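Local structure of oxidized polyvinyl alcohol hydrolase (Sphingopyxis, 3WLA) at residues 54-59 with 111-116; 228-233 with 306-311; 273-278 with 310-315. The protein hydrolyses beta-diketones such as 4,6-nonanedione, and cuts oxidized polyvinyl alcohol in the second step of polyvinyl alcohol degradation, but is inactive on monoketones. One frame throughout, in Å; residues are numbered along the deposited sequence.

Contact 1: 54-59 with 111-116. With SO4 (sulfate ion), chain D.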
ATOM      1  N   VAL A  54       7.757  -1.446   2.690  1.00 20.58           N
ATOM      2  CA  VAL A  54       8.369  -2.719   2.302  1.00 20.21           C
ATOM      3  C   VAL A  54       7.360  -3.832   2.591  1.00 18.34           C
ATOM      4  O   VAL A  54       6.345  -3.630   3.253  1.00 16.81           O
ATOM      5  CB  VAL A  54       9.634  -3.087   3.158  1.00 18.47           C
ATOM      6  CG1 VAL A  54      10.830  -2.227   2.746  1.00 18.93           C
ATOM      7  CG2 VAL A  54       9.344  -2.828   4.633  1.00 17.24           C
ATOM      8  N   GLY A  55       7.724  -5.012   2.122  1.00 18.08           N
ATOM      9  CA  GLY A  55       6.948  -6.190   2.309  1.00 17.95           C
ATOM     10  C   GLY A  55       7.495  -7.105   3.396  1.00 18.96           C
ATOM     11  O   GLY A  55       7.705  -6.712   4.549  1.00 19.01           O
ATOM     12  N   THR A  56       7.758  -8.334   3.033  1.00 17.64           N
ATOM     13  CA  THR A  56       8.164  -9.288   4.054  1.00 18.90           C
ATOM     14  C   THR A  56       9.664  -9.383   4.325  1.00 20.83           C
ATOM     15  O   THR A  56      10.082  -9.556   5.504  1.00 20.99           O
ATOM     16  CB  THR A  56       7.725 -10.712   3.663  1.00 20.61           C
ATOM     17  OG1 THR A  56       6.317 -10.721   3.336  1.00 21.15           O
ATOM     18  CG2 THR A  56       8.143 -11.732   4.796  1.00 15.92           C
ATOM     19  N   VAL A  57      10.472  -9.267   3.266  1.00 20.83           N
ATOM     20  CA  VAL A  57      11.913  -9.464   3.446  1.00 19.92           C
ATOM     21  C   VAL A  57      12.869  -8.312   3.180  1.00 21.57           C
ATOM     22  O   VAL A  57      14.079  -8.458   3.372  1.00 21.24           O
ATOM     23  CB  VAL A  57      12.390 -10.716   2.684  1.00 18.78           C
ATOM     24  CG1 VAL A  57      11.514 -11.930   3.106  1.00 19.89           C
ATOM     25  CG2 VAL A  57      12.310 -10.494   1.197  1.00 22.91           C
ATOM     26  N   GLU A  58      12.376  -7.150   2.767  1.00 21.68           N
ATOM     27  CA  GLU A  58      13.316  -6.038   2.518  1.00 22.23           C
ATOM     28  C   GLU A  58      13.289  -5.048   3.670  1.00 20.47           C
ATOM     29  O   GLU A  58      12.240  -4.797   4.286  1.00 20.82           O
ATOM     30  CB  GLU A  58      12.951  -5.325   1.214  1.00 24.80           C
ATOM     31  CG  GLU A  58      13.033  -6.265   0.001  1.00 26.25           C
ATOM     32  CD  GLU A  58      12.529  -5.567  -1.257  1.00 27.88           C
ATOM     33  OE1 GLU A  58      11.306  -5.322  -1.304  1.00 27.35           O
ATOM     34  OE2 GLU A  58      13.355  -5.262  -2.154  1.00 25.37           O
ATOM     35  N   ALA A  59      14.438  -4.455   3.960  1.00 21.00           N
ATOM     36  CA  ALA A  59      14.538  -3.495   5.078  1.00 20.71           C
ATOM     37  C   ALA A  59      14.005  -2.146   4.605  1.00 21.23           C
ATOM     38  O   ALA A  59      14.181  -1.824   3.417  1.00 21.17           O
ATOM     39  CB  ALA A  59      16.048  -3.288   5.473  1.00 20.08           C
ATOM     40  N   TRP A 111      -0.808 -12.085   8.150  1.00 25.31           N
ATOM     41  CA  TRP A 111       0.634 -12.176   7.872  1.00 24.44           C
ATOM     42  C   TRP A 111       1.298 -11.182   8.818  1.00 24.92           C
ATOM     43  O   TRP A 111       0.774 -10.083   9.063  1.00 22.61           O
ATOM     44  CB  TRP A 111       0.877 -11.782   6.386  1.00 26.84           C
ATOM     45  CG  TRP A 111       2.161 -12.280   5.736  1.00 33.02           C
ATOM     46  CD1 TRP A 111       3.170 -11.520   5.101  1.00 33.43           C
ATOM     47  CD2 TRP A 111       2.543 -13.643   5.577  1.00 36.10           C
ATOM     48  NE1 TRP A 111       4.120 -12.352   4.568  1.00 32.41           N
ATOM     49  CE2 TRP A 111       3.771 -13.653   4.842  1.00 36.94           C
ATOM     50  CE3 TRP A 111       1.968 -14.869   5.981  1.00 36.02           C
ATOM     51  CZ2 TRP A 111       4.427 -14.854   4.513  1.00 38.56           C
ATOM     52  CZ3 TRP A 111       2.624 -16.056   5.643  1.00 38.32           C
ATOM     53  CH2 TRP A 111       3.828 -16.039   4.925  1.00 36.87           C
ATOM     54  N   ASN A 112       2.456 -11.565   9.334  1.00 23.31           N
ATOM     55  CA  ASN A 112       3.111 -10.745  10.306  1.00 22.58           C
ATOM     56  C   ASN A 112       3.723  -9.376   9.904  1.00 21.82           C
ATOM     57  O   ASN A 112       3.723  -8.466  10.705  1.00 22.30           O
ATOM     58  CB  ASN A 112       4.196 -11.576  11.014  1.00 23.04           C
ATOM     59  CG  ASN A 112       4.535 -11.034  12.405  1.00 25.03           C
ATOM     60  OD1 ASN A 112       3.669 -10.536  13.091  1.00 28.78           O
ATOM     61  ND2 ASN A 112       5.770 -11.161  12.820  1.00 26.52           N
ATOM     62  N   PRO A 113       4.267  -9.224   8.695  1.00 20.65           N
ATOM     63  CA  PRO A 113       4.847  -7.880   8.434  1.00 21.51           C
ATOM     64  C   PRO A 113       4.025  -6.621   8.719  1.00 22.31           C
ATOM     65  O   PRO A 113       4.533  -5.648   9.318  1.00 22.71           O
ATOM     66  CB  PRO A 113       5.264  -7.955   6.969  1.00 21.11           C
ATOM     67  CG  PRO A 113       5.563  -9.420   6.753  1.00 18.13           C
ATOM     68  CD  PRO A 113       4.407 -10.101   7.525  1.00 19.74           C
ATOM     69  N   TRP A 114       2.771  -6.635   8.278  1.00 21.50           N
ATOM     70  CA  TRP A 114       1.896  -5.481   8.467  1.00 22.46           C
ATOM     71  C   TRP A 114       0.551  -6.003   8.874  1.00 23.32           C
ATOM     72  O   TRP A 114       0.165  -7.089   8.435  1.00 22.50           O
ATOM     73  CB  TRP A 114       1.698  -4.658   7.162  1.00 21.35           C
ATOM     74  CG  TRP A 114       2.949  -3.932   6.665  1.00 21.52           C
ATOM     75  CD1 TRP A 114       3.728  -4.260   5.580  1.00 20.60           C
ATOM     76  CD2 TRP A 114       3.530  -2.762   7.236  1.00 21.43           C
ATOM     77  NE1 TRP A 114       4.749  -3.362   5.451  1.00 20.52           N
ATOM     78  CE2 TRP A 114       4.660  -2.423   6.439  1.00 21.72           C
ATOM     79  CE3 TRP A 114       3.211  -1.956   8.343  1.00 22.25           C
ATOM     80  CZ2 TRP A 114       5.484  -1.295   6.714  1.00 20.66           C
ATOM     81  CZ3 TRP A 114       4.037  -0.829   8.625  1.00 20.79           C
ATOM     82  CH2 TRP A 114       5.166  -0.516   7.802  1.00 22.16           C
ATOM     83  N   ASN A 115      -0.148  -5.216   9.709  1.00 22.06           N
ATOM     84  CA  ASN A 115      -1.486  -5.564  10.186  1.00 23.84           C
ATOM     85  C   ASN A 115      -2.359  -5.240   8.958  1.00 24.67           C
ATOM     86  O   ASN A 115      -3.101  -4.242   8.955  1.00 23.86           O
ATOM     87  CB  ASN A 115      -1.900  -4.643  11.332  1.00 23.62           C
ATOM     88  CG  ASN A 115      -1.117  -4.896  12.637  1.00 23.95           C
ATOM     89  OD1 ASN A 115      -1.163  -4.073  13.550  1.00 25.11           O
ATOM     90  ND2 ASN A 115      -0.440  -6.039  12.740  1.00 25.15           N
ATOM     91  N   ASP A 116      -2.246  -6.076   7.922  1.00 23.50           N
ATOM     92  CA  ASP A 116      -2.947  -5.816   6.677  1.00 23.44           C
ATOM     93  C   ASP A 116      -4.199  -6.586   6.325  1.00 23.28           C
ATOM     94  O   ASP A 116      -4.766  -6.351   5.285  1.00 23.89           O
ATOM     95  CB  ASP A 116      -1.965  -5.911   5.499  1.00 21.77           C
ATOM     96  CG  ASP A 116      -1.273  -7.282   5.409  1.00 23.20           C
ATOM     97  OD1 ASP A 116      -1.884  -8.310   5.821  1.00 22.76           O
ATOM     98  OD2 ASP A 116      -0.115  -7.331   4.908  1.00 21.61           O
TER
HETATM   99  S   SO4 D 901       8.391  -9.739  -0.050  1.00 25.38           S
HETATM  100  O1  SO4 D 901       7.093  -9.537   0.611  1.00 22.66           O
HETATM  101  O2  SO4 D 901       9.427  -8.908   0.622  1.00 25.82           O
HETATM  102  O3  SO4 D 901       8.802 -11.112   0.112  1.00 22.88           O
HETATM  103  O4  SO4 D 901       8.346  -9.419  -1.479  1.00 23.51           O

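Contact 2: 228-233 with 306-311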
ATOM      1  N   LYS A 228     -19.011   3.031  -0.431  1.00 36.05           N
ATOM      2  CA  LYS A 228     -18.506   4.329  -0.793  1.00 36.91           C
ATOM      3  C   LYS A 228     -17.206   4.694  -0.060  1.00 35.74           C
ATOM      4  O   LYS A 228     -16.932   4.221   1.062  1.00 34.32           O
ATOM      5  CB  LYS A 228     -19.562   5.378  -0.486  1.00 41.68           C
ATOM      6  CG  LYS A 228     -19.916   5.385   0.941  1.00 44.59           C
ATOM      7  CD  LYS A 228     -21.264   6.043   1.129  1.00 49.45           C
ATOM      8  CE  LYS A 228     -21.871   5.593   2.466  1.00 52.18           C
ATOM      9  NZ  LYS A 228     -22.214   4.105   2.541  1.00 54.18           N
ATOM     10  N   LEU A 229     -16.405   5.540  -0.703  1.00 34.73           N
ATOM     11  CA  LEU A 229     -15.152   6.004  -0.096  1.00 33.71           C
ATOM     12  C   LEU A 229     -14.971   7.483  -0.433  1.00 33.40           C
ATOM     13  O   LEU A 229     -15.604   8.000  -1.362  1.00 33.33           O
ATOM     14  CB  LEU A 229     -13.938   5.241  -0.668  1.00 31.52           C
ATOM     15  CG  LEU A 229     -13.903   3.710  -0.584  1.00 32.35           C
ATOM     16  CD1 LEU A 229     -12.785   3.245  -1.530  1.00 32.73           C
ATOM     17  CD2 LEU A 229     -13.681   3.235   0.875  1.00 29.70           C
ATOM     18  N   ASP A 230     -14.092   8.132   0.320  1.00 32.48           N
ATOM     19  CA  ASP A 230     -13.728   9.524   0.100  1.00 34.37           C
ATOM     20  C   ASP A 230     -12.963   9.506  -1.256  1.00 35.41           C
ATOM     21  O   ASP A 230     -12.418   8.457  -1.623  1.00 36.61           O
ATOM     22  CB  ASP A 230     -12.795   9.946   1.215  1.00 36.24           C
ATOM     23  CG  ASP A 230     -12.970  11.406   1.601  1.00 40.80           C
ATOM     24  OD1 ASP A 230     -14.111  11.750   1.979  1.00 40.74           O
ATOM     25  OD2 ASP A 230     -11.971  12.193   1.529  1.00 41.92           O
ATOM     26  N   PRO A 231     -12.878  10.651  -1.988  1.00 34.13           N
ATOM     27  CA  PRO A 231     -12.193  10.761  -3.292  1.00 32.56           C
ATOM     28  C   PRO A 231     -10.705  10.399  -3.229  1.00 30.65           C
ATOM     29  O   PRO A 231      -9.973  10.860  -2.325  1.00 27.33           O
ATOM     30  CB  PRO A 231     -12.404  12.225  -3.676  1.00 32.37           C
ATOM     31  CG  PRO A 231     -13.648  12.549  -3.023  1.00 33.71           C
ATOM     32  CD  PRO A 231     -13.439  11.965  -1.636  1.00 34.69           C
ATOM     33  N   MET A 232     -10.278   9.592  -4.201  1.00 28.63           N
ATOM     34  CA  MET A 232      -8.881   9.125  -4.275  1.00 28.70           C
ATOM     35  C   MET A 232      -8.487   8.709  -5.665  1.00 27.91           C
ATOM     36  O   MET A 232      -9.353   8.502  -6.540  1.00 28.89           O
ATOM     37  CB  MET A 232      -8.647   7.870  -3.396  1.00 26.30           C
ATOM     38  CG  MET A 232      -8.684   8.030  -1.889  1.00 24.41           C
ATOM     39  SD  MET A 232      -8.363   6.472  -1.010  1.00 26.94           S
ATOM     40  CE  MET A 232      -9.710   5.326  -1.575  1.00 24.97           C
ATOM     41  N   VAL A 233      -7.168   8.570  -5.857  1.00 25.97           N
ATOM     42  CA  VAL A 233      -6.608   8.035  -7.102  1.00 26.59           C
ATOM     43  C   VAL A 233      -5.748   6.808  -6.645  1.00 27.22           C
ATOM     44  O   VAL A 233      -4.950   6.890  -5.686  1.00 24.45           O
ATOM     45  CB  VAL A 233      -5.750   9.080  -7.868  1.00 25.52           C
ATOM     46  CG1 VAL A 233      -4.769   9.689  -6.997  1.00 27.42           C
ATOM     47  CG2 VAL A 233      -5.093   8.449  -9.052  1.00 26.33           C
ATOM     48  N   HIS A 306      -3.872  14.463  -9.328  1.00 28.89           N
ATOM     49  CA  HIS A 306      -5.253  14.271  -8.975  1.00 27.13           C
ATOM     50  C   HIS A 306      -5.378  14.419  -7.467  1.00 27.73           C
ATOM     51  O   HIS A 306      -5.585  13.461  -6.777  1.00 26.94           O
ATOM     52  CB  HIS A 306      -5.703  12.867  -9.422  1.00 27.54           C
ATOM     53  CG  HIS A 306      -7.184  12.710  -9.507  1.00 29.67           C
ATOM     54  ND1 HIS A 306      -7.932  12.137  -8.508  1.00 32.31           N
ATOM     55  CD2 HIS A 306      -8.057  13.031 -10.491  1.00 31.85           C
ATOM     56  CE1 HIS A 306      -9.202  12.107  -8.867  1.00 31.34           C
ATOM     57  NE2 HIS A 306      -9.309  12.639 -10.067  1.00 33.04           N
ATOM     58  N   PRO A 307      -5.246  15.648  -6.951  1.00 29.09           N
ATOM     59  CA  PRO A 307      -5.344  15.878  -5.509  1.00 29.51           C
ATOM     60  C   PRO A 307      -6.723  15.491  -4.972  1.00 30.31           C
ATOM     61  O   PRO A 307      -7.731  15.484  -5.709  1.00 28.93           O
ATOM     62  CB  PRO A 307      -5.008  17.371  -5.361  1.00 27.63           C
ATOM     63  CG  PRO A 307      -5.404  17.955  -6.666  1.00 29.25           C
ATOM     64  CD  PRO A 307      -5.014  16.903  -7.693  1.00 27.50           C
ATOM     65  N   LYS A 308      -6.747  15.139  -3.693  1.00 30.35           N
ATOM     66  CA  LYS A 308      -7.974  14.716  -3.039  1.00 32.19           C
ATOM     67  C   LYS A 308      -9.089  15.709  -3.328  1.00 33.39           C
ATOM     68  O   LYS A 308      -8.927  16.914  -3.129  1.00 31.23           O
ATOM     69  CB  LYS A 308      -7.758  14.583  -1.526  1.00 32.19           C
ATOM     70  CG  LYS A 308      -8.912  13.970  -0.783  1.00 32.02           C
ATOM     71  CD  LYS A 308      -8.437  13.496   0.597  1.00 32.84           C
ATOM     72  CE  LYS A 308      -9.223  12.294   1.056  1.00 32.51           C
ATOM     73  NZ  LYS A 308      -9.287  11.111   0.161  1.00 28.00           N
ATOM     74  N   GLY A 309     -10.199  15.181  -3.821  1.00 35.05           N
ATOM     75  CA  GLY A 309     -11.334  16.014  -4.170  1.00 36.25           C
ATOM     76  C   GLY A 309     -11.416  16.339  -5.649  1.00 38.67           C
ATOM     77  O   GLY A 309     -12.253  17.163  -6.040  1.00 40.55           O
ATOM     78  N   SER A 310     -10.575  15.731  -6.491  1.00 38.32           N
ATOM     79  CA  SER A 310     -10.646  15.996  -7.936  1.00 37.61           C
ATOM     80  C   SER A 310     -11.736  15.158  -8.548  1.00 37.65           C
ATOM     81  O   SER A 310     -12.085  14.097  -8.056  1.00 39.10           O
ATOM     82  CB  SER A 310      -9.339  15.648  -8.646  1.00 37.17           C
ATOM     83  OG  SER A 310      -8.272  16.426  -8.155  1.00 35.46           O
ATOM     84  N   SER A 311     -12.277  15.628  -9.648  1.00 38.73           N
ATOM     85  CA  SER A 311     -13.319  14.866 -10.278  1.00 38.48           C
ATOM     86  C   SER A 311     -12.706  13.827 -11.220  1.00 37.82           C
ATOM     87  O   SER A 311     -11.819  14.122 -12.000  1.00 35.49           O
ATOM     88  CB  SER A 311     -14.247  15.803 -11.044  1.00 39.39           C
ATOM     89  OG  SER A 311     -15.018  15.044 -11.950  1.00 42.60           O
TER

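Contact 3: 273-278 with 310-315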
ATOM      1  N   ASN A 273     -16.286   7.859  -7.200  1.00 36.96           N
ATOM      2  CA  ASN A 273     -15.451   9.026  -6.911  1.00 36.20           C
ATOM      3  C   ASN A 273     -13.966   8.681  -6.750  1.00 35.95           C
ATOM      4  O   ASN A 273     -13.165   9.540  -6.364  1.00 36.26           O
ATOM      5  CB  ASN A 273     -15.983   9.808  -5.697  1.00 36.40           C
ATOM      6  CG  ASN A 273     -15.860   9.037  -4.407  1.00 36.98           C
ATOM      7  OD1 ASN A 273     -15.911   7.793  -4.406  1.00 37.24           O
ATOM      8  ND2 ASN A 273     -15.731   9.762  -3.285  1.00 35.80           N
ATOM      9  N   VAL A 274     -13.612   7.429  -7.066  1.00 34.78           N
ATOM     10  CA  VAL A 274     -12.208   6.983  -7.019  1.00 34.37           C
ATOM     11  C   VAL A 274     -11.671   6.676  -8.440  1.00 33.75           C
ATOM     12  O   VAL A 274     -12.293   5.946  -9.212  1.00 36.48           O
ATOM     13  CB  VAL A 274     -12.026   5.714  -6.136  1.00 33.58           C
ATOM     14  CG1 VAL A 274     -10.605   5.146  -6.332  1.00 34.56           C
ATOM     15  CG2 VAL A 274     -12.217   6.039  -4.660  1.00 32.69           C
ATOM     16  N   VAL A 275     -10.551   7.270  -8.807  1.00 30.17           N
ATOM     17  CA  VAL A 275      -9.940   6.984 -10.080  1.00 28.89           C
ATOM     18  C   VAL A 275      -8.985   5.786  -9.814  1.00 30.24           C
ATOM     19  O   VAL A 275      -8.197   5.793  -8.833  1.00 28.23           O
ATOM     20  CB  VAL A 275      -9.134   8.202 -10.589  1.00 30.03           C
ATOM     21  CG1 VAL A 275      -8.200   7.813 -11.718  1.00 29.83           C
ATOM     22  CG2 VAL A 275     -10.083   9.264 -11.083  1.00 31.75           C
ATOM     23  N   HIS A 276      -9.108   4.743 -10.631  1.00 28.51           N
ATOM     24  CA  HIS A 276      -8.238   3.562 -10.515  1.00 28.95           C
ATOM     25  C   HIS A 276      -7.459   3.423 -11.791  1.00 27.79           C
ATOM     26  O   HIS A 276      -8.010   3.607 -12.887  1.00 29.26           O
ATOM     27  CB  HIS A 276      -9.055   2.268 -10.256  1.00 30.02           C
ATOM     28  CG  HIS A 276      -8.180   1.061 -10.068  1.00 28.93           C
ATOM     29  ND1 HIS A 276      -7.813   0.245 -11.117  1.00 26.64           N
ATOM     30  CD2 HIS A 276      -7.443   0.660  -9.001  1.00 26.59           C
ATOM     31  CE1 HIS A 276      -6.871  -0.598 -10.704  1.00 29.11           C
ATOM     32  NE2 HIS A 276      -6.625  -0.359  -9.425  1.00 25.12           N
ATOM     33  N   VAL A 277      -6.162   3.143 -11.664  1.00 27.54           N
ATOM     34  CA  VAL A 277      -5.283   2.950 -12.796  1.00 26.02           C
ATOM     35  C   VAL A 277      -4.684   1.543 -12.635  1.00 27.34           C
ATOM     36  O   VAL A 277      -4.134   1.189 -11.567  1.00 24.04           O
ATOM     37  CB  VAL A 277      -4.149   4.011 -12.853  1.00 27.47           C
ATOM     38  CG1 VAL A 277      -3.183   3.717 -14.036  1.00 27.86           C
ATOM     39  CG2 VAL A 277      -4.728   5.400 -13.038  1.00 29.00           C
ATOM     40  N   ALA A 278      -4.846   0.727 -13.674  1.00 25.84           N
ATOM     41  CA  ALA A 278      -4.342  -0.644 -13.677  1.00 27.38           C
ATOM     42  C   ALA A 278      -3.075  -0.706 -14.510  1.00 28.61           C
ATOM     43  O   ALA A 278      -3.130  -0.568 -15.731  1.00 28.54           O
ATOM     44  CB  ALA A 278      -5.374  -1.608 -14.230  1.00 26.88           C
ATOM     45  N   SER A 310     -10.575  15.731  -6.491  1.00 38.32           N
ATOM     46  CA  SER A 310     -10.646  15.996  -7.936  1.00 37.61           C
ATOM     47  C   SER A 310     -11.736  15.158  -8.548  1.00 37.65           C
ATOM     48  O   SER A 310     -12.085  14.097  -8.056  1.00 39.10           O
ATOM     49  CB  SER A 310      -9.339  15.648  -8.646  1.00 37.17           C
ATOM     50  OG  SER A 310      -8.272  16.426  -8.155  1.00 35.46           O
ATOM     51  N   SER A 311     -12.277  15.628  -9.648  1.00 38.73           N
ATOM     52  CA  SER A 311     -13.319  14.866 -10.278  1.00 38.48           C
ATOM     53  C   SER A 311     -12.706  13.827 -11.220  1.00 37.82           C
ATOM     54  O   SER A 311     -11.819  14.122 -12.000  1.00 35.49           O
ATOM     55  CB  SER A 311     -14.247  15.803 -11.044  1.00 39.39           C
ATOM     56  OG  SER A 311     -15.018  15.044 -11.950  1.00 42.60           O
ATOM     57  N   PRO A 312     -13.202  12.601 -11.161  1.00 38.85           N
ATOM     58  CA  PRO A 312     -12.710  11.521 -12.005  1.00 40.31           C
ATOM     59  C   PRO A 312     -12.698  11.902 -13.465  1.00 41.96           C
ATOM     60  O   PRO A 312     -11.752  11.580 -14.197  1.00 41.67           O
ATOM     61  CB  PRO A 312     -13.680  10.396 -11.716  1.00 39.63           C
ATOM     62  CG  PRO A 312     -13.985  10.613 -10.256  1.00 40.98           C
ATOM     63  CD  PRO A 312     -14.172  12.104 -10.168  1.00 38.61           C
ATOM     64  N   LYS A 313     -13.746  12.598 -13.890  1.00 42.51           N
ATOM     65  CA  LYS A 313     -13.862  13.012 -15.279  1.00 42.47           C
ATOM     66  C   LYS A 313     -12.717  13.901 -15.756  1.00 41.02           C
ATOM     67  O   LYS A 313     -12.472  14.017 -16.953  1.00 40.13           O
ATOM     68  CB  LYS A 313     -15.206  13.719 -15.488  1.00 44.90           C
ATOM     69  CG  LYS A 313     -15.350  15.020 -14.704  1.00 49.41           C
ATOM     70  CD  LYS A 313     -16.831  15.336 -14.401  1.00 52.65           C
ATOM     71  CE  LYS A 313     -17.025  16.716 -13.752  1.00 54.67           C
ATOM     72  NZ  LYS A 313     -18.483  17.038 -13.497  1.00 56.41           N
ATOM     73  N   ASP A 314     -12.015  14.554 -14.845  1.00 39.00           N
ATOM     74  CA  ASP A 314     -10.889  15.401 -15.265  1.00 39.39           C
ATOM     75  C   ASP A 314      -9.502  14.732 -15.275  1.00 38.38           C
ATOM     76  O   ASP A 314      -8.524  15.296 -15.767  1.00 37.46           O
ATOM     77  CB  ASP A 314     -10.844  16.635 -14.385  1.00 40.59           C
ATOM     78  CG  ASP A 314     -12.148  17.409 -14.440  1.00 44.72           C
ATOM     79  OD1 ASP A 314     -12.546  17.757 -15.585  1.00 45.64           O
ATOM     80  OD2 ASP A 314     -12.770  17.641 -13.367  1.00 45.12           O
ATOM     81  N   PHE A 315      -9.421  13.525 -14.741  1.00 38.92           N
ATOM     82  CA  PHE A 315      -8.137  12.792 -14.671  1.00 37.27           C
ATOM     83  C   PHE A 315      -7.603  12.501 -16.069  1.00 37.64           C
ATOM     84  O   PHE A 315      -8.344  12.080 -16.955  1.00 37.25           O
ATOM     85  CB  PHE A 315      -8.368  11.461 -13.950  1.00 35.64           C
ATOM     86  CG  PHE A 315      -7.134  10.634 -13.804  1.00 34.32           C
ATOM     87  CD1 PHE A 315      -6.126  11.028 -12.928  1.00 34.22           C
ATOM     88  CD2 PHE A 315      -6.983   9.451 -14.536  1.00 34.75           C
ATOM     89  CE1 PHE A 315      -4.956  10.257 -12.765  1.00 32.99           C
ATOM     90  CE2 PHE A 315      -5.835   8.663 -14.403  1.00 33.01           C
ATOM     91  CZ  PHE A 315      -4.803   9.080 -13.496  1.00 33.04           C
TER

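Contact 1: 54-59 with 111-116
T56 is the residue to follow here, because its side chain reaches both W111 and the bound sulfate. From CB, which lies 3.3 Å from sulfate O1, the side chain forks. With OG1 anti to the carbonyl carbon (chi1 -52°), the hydroxyl sits between two partners: it accepts the indole N-H of W111, NE1 to OG1 3.0 Å, and donates to sulfate O1 at 3.1 Å. The W111 bond runs in the ring plane, so the indole meets the hydroxyl with its edge. The other branch, CG2, comes to 4.0 Å from CG of P113, whose CG also lies against T56 OG1 and whose CB faces G55 O. W114 makes the second tie: its NE1 gives a nearly straight bond to the carbonyl O of V54, 2.7 Å with 165° at the hydrogen, again in the indole plane. An alanine in place of T56 would probably cost the W111 N-H its acceptor and the sulfate a donor, leaving that indole freer to turn.

The sulfate, probably from the crystallisation liquor, is also gripped by backbone: T56 N to O1 at 2.8 Å and V57 N to O2 at 2.9 Å. S162 OG, by similarity a charge-relay residue, bonds the same ion. Two backbone N-H groups in the loop after strand 47-53, turned on an anion beside this serine, are consistent with this loop's share of an oxyanion hole of the alpha/beta-hydrolase kind, with the tryptophan edges probably steadying the loop that presents them.

Contact 2: 228-233 with 306-311
The ammonium of K308 is gripped from several directions, and its shortest bond runs across the contact, NZ to the carbonyl O of P231 at 2.6 Å. The donor lies 25° out of the carbonyl plane. The same nitrogen is also bonded to the carbonyl oxygens of S176 and W179, so the lysine tip is held by three backbone oxygens, P231 O just ahead of strand 232-238 and the other two in the loop before strand 181-185; both strands belong to the central sheet of this alpha/beta-hydrolase fold. A salt bridge to D230 OD2 is modelled as well, but the placing of that oxygen is doubtful.

K308 gets there by leaving its backbone with CG anti to N (chi1 -172°) and then bending at its last two torsions. It runs alongside M232 in the same direction, with M232 CG 3.7 Å from K308 NZ. P231 packs CB against the backbone N of G309 at 3.7 Å. G309 stands in a type II turn from P307 to S310, where its positive phi of 99° would jam a CB against the preceding carbonyl oxygen. At the other end of the contact V233 and H306 run antiparallel alongside one another, V233 CB 3.8 Å from H306 ND1.

S310 closes the turn twice, through a weak backbone bond and through its hydroxyl, whose OG lies 2.7 Å from P307 O on a lone pair; its CB sits 3.3 Å above the plane of the H306 imidazole, over the ring centre.

Contact 3: 273-278 with 310-315
V275 lays one methyl on the ring of F315 and turns the other to P312, and the whole contact is built round that fork. CG1, anti to the backbone N (chi1 165°), sits over one face of the phenyl ring, 3.6 Å from its centroid and 16° off the normal, a CH-pi contact displaced somewhat toward the rim. CG2, anti to the carbonyl carbon, packs on P312, 3.8 Å from its CB, while the backbone CA of P312 is nearer still. Two residues along the strand, V277 crosses F315 at about a right angle and brings CG2 to 3.7 Å from CE2, obliquely to the ring. P312 CG also reaches the backbone of N273, 4.0 Å from CA; the amide of that asparagine goes to L229 O instead.

F315 can lie across both valines because CG is anti to its own N (chi1 -179°), which carries the ring out from the end of a short 3-10 turn over residues 312-314. That turn is tied by D314 N to S311 O at 2.9 Å and F315 N to P312 O at 3.1 Å. The H306 imidazole meets the phenyl ring nearly perpendicular to it.

No hydrogen bond joins the two segments; H276 turns to the other side, against helix 257-269. Apolar side chains of a connecting loop thus cover one face of strand 274-280, the eighth in the 1-2-4-3-5-6-7-8 order of the alpha/beta-hydrolase sheet, which here has strand 325-328 antiparallel beyond it.

Overall arrangement
Contact 1 stands apart from the other two, its centre 27 Å from that of contact 2 and 29 Å from that of contact 3, across the middle of the chain. It is buried, polar and next to the probable active site. Contacts 2 and 3 lie about 7 Å apart, centre to centre, and share S310 and S311: the loop after helix 292-304 crosses first strand 232-238, then its neighbour 274-280. A probable backbone hydrogen bond, V275 N to M232 O at 2.8 Å, joins those strands. Contact 2, partly open, relies on a lysine and backbone oxygens; buried contact 3 uses methyls, a proline and a phenyl face.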